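Local coordinates for protein HTH-type transcriptional repressor PhnF (Mycobacterium smegmatis, PDB 3F8M) that represses the phnDCE phosphate-uptake operon when phosphate is available, binding DNA as a GntR-family regulator with a winged helix-turn-helix domain, at residues A[28-31]-A[32-36]. Numbering follows the deposited sequence. Where two conformers were deposited one is given.
Sequences DGMR and IGDPF
One face of the F36 ring carries the end of M30: the methyl CE stands 4.0 Å from the ring centroid, almost on the ring normal, while SD, 22° off that normal, lies nearest CZ at 3.9 Å. The pair thus joins a CH-pi contact to a Met-aromatic one. M30 reaches the ring by running out extended as far as SD and then bending (chi3 81°), which lays CE over the ring centre and 3.7 Å from the backbone O of P35. The second flat group, the D34 carboxylate, is approached from above its plane: R31 N donates to D34 OD2 over 2.8 Å, nearly straight but 65° out of that plane. The same oxygen rests 3.4 Å from M30 CB.

These contacts illustrate how a short connection is fixed in a winged helix-turn-helix domain of the GntR family, here between helices 15-29 and 39-45. R31 to D34 form a type II beta turn, closed by D34 N bonding to R31 O at 3.0 Å, with G33 at the positive phi usual for its third position. The R31 backbone is thus held twice by D34, its N by the carboxylate and its O by the D34 amide. Backbone hydrogen bonds pair G33 and D34 with V75, and F36 with T73, tying the loop to strand 72-75, and the buried F36 ring packs against L23, M26 and L27 of helix 15-29.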
loop_
_atom_site.group_PDB
_atom_site.type_symbol
_atom_site.label_atom_id
_atom_site.label_comp_id
_atom_site.label_asym_id
_atom_site.label_seq_id
_atom_site.Cartn_x
_atom_site.Cartn_y
_atom_site.Cartn_z
ATOM N N ASP A 28 -10.702 -4.710 -27.233
ATOM C CA ASP A 28 -11.846 -3.774 -27.339
ATOM C C ASP A 28 -13.196 -4.470 -27.549
ATOM O O ASP A 28 -14.236 -3.992 -27.080
ATOM C CB ASP A 28 -11.637 -2.754 -28.469
ATOM C CG ASP A 28 -12.755 -1.707 -28.521
ATOM O OD1 ASP A 28 -12.909 -0.957 -27.530
ATOM O OD2 ASP A 28 -13.497 -1.644 -29.535
ATOM N N GLY A 29 -13.169 -5.583 -28.280
ATOM C CA GLY A 29 -14.376 -6.306 -28.649
ATOM C C GLY A 29 -14.789 -7.432 -27.726
ATOM O O GLY A 29 -15.859 -8.019 -27.905
ATOM N N MET A 30 -13.958 -7.755 -26.748
ATOM C CA MET A 30 -14.237 -8.892 -25.884
ATOM C C MET A 30 -14.841 -8.439 -24.559
ATOM O O MET A 30 -14.754 -7.262 -24.203
ATOM C CB MET A 30 -12.961 -9.710 -25.640
ATOM C CG MET A 30 -12.342 -10.302 -26.916
ATOM S SD MET A 30 -10.613 -10.842 -26.779
ATOM C CE MET A 30 -10.777 -12.481 -26.015
ATOM N N ARG A 31 -15.437 -9.389 -23.848
ATOM C CA ARG A 31 -15.981 -9.174 -22.507
ATOM C C ARG A 31 -15.035 -9.701 -21.463
ATOM O O ARG A 31 -14.207 -10.571 -21.749
ATOM C CB ARG A 31 -17.298 -9.929 -22.342
ATOM C CG ARG A 31 -18.394 -9.426 -23.246
ATOM C CD ARG A 31 -19.607 -10.340 -23.151
ATOM N NE ARG A 31 -20.563 -10.053 -24.208
ATOM C CZ ARG A 31 -21.669 -10.751 -24.445
ATOM N NH1 ARG A 31 -21.975 -11.815 -23.712
ATOM N NH2 ARG A 31 -22.477 -10.380 -25.423
ATOM N N ILE A 32 -15.186 -9.220 -20.228
ATOM C CA ILE A 32 -14.431 -9.756 -19.124
ATOM C C ILE A 32 -14.687 -11.282 -19.014
ATOM O O ILE A 32 -15.828 -11.728 -19.109
ATOM C CB ILE A 32 -14.820 -8.994 -17.828
ATOM C CG1 ILE A 32 -14.329 -7.534 -17.942
ATOM C CG2 ILE A 32 -14.335 -9.730 -16.605
ATOM C CD1 ILE A 32 -14.921 -6.545 -16.865
ATOM N N GLY A 33 -13.628 -12.074 -18.890
ATOM C CA GLY A 33 -13.765 -13.534 -18.869
ATOM C C GLY A 33 -13.585 -14.242 -20.223
ATOM O O GLY A 33 -13.352 -15.442 -20.238
ATOM N N ASP A 34 -13.606 -13.498 -21.336
ATOM C CA ASP A 34 -13.458 -14.116 -22.684
ATOM C C ASP A 34 -12.026 -14.675 -22.868
ATOM O O ASP A 34 -11.040 -13.948 -22.618
ATOM C CB ASP A 34 -13.707 -13.076 -23.771
ATOM C CG ASP A 34 -15.170 -12.837 -24.047
ATOM O OD1 ASP A 34 -16.027 -13.543 -23.470
ATOM O OD2 ASP A 34 -15.443 -11.963 -24.888
ATOM N N PRO A 35 -11.895 -15.938 -23.349
ATOM C CA PRO A 35 -10.540 -16.478 -23.624
ATOM C C PRO A 35 -9.975 -16.146 -24.985
ATOM O O PRO A 35 -10.710 -16.203 -25.977
ATOM C CB PRO A 35 -10.751 -17.995 -23.539
ATOM C CG PRO A 35 -12.186 -18.208 -23.979
ATOM C CD PRO A 35 -12.958 -16.962 -23.526
ATOM N N PHE A 36 -8.675 -15.815 -25.033
ATOM C CA PHE A 36 -7.973 -15.603 -26.286
ATOM C C PHE A 36 -7.777 -16.971 -26.925
ATOM O O PHE A 36 -7.724 -17.958 -26.210
ATOM C CB PHE A 36 -6.596 -14.963 -26.014
ATOM C CG PHE A 36 -6.678 -13.477 -25.816
ATOM C CD1 PHE A 36 -6.536 -12.614 -26.888
ATOM C CD2 PHE A 36 -6.973 -12.952 -24.570
ATOM C CE1 PHE A 36 -6.675 -11.223 -26.714
ATOM C CE2 PHE A 36 -7.093 -11.572 -24.398
ATOM C CZ PHE A 36 -6.942 -10.723 -25.454
#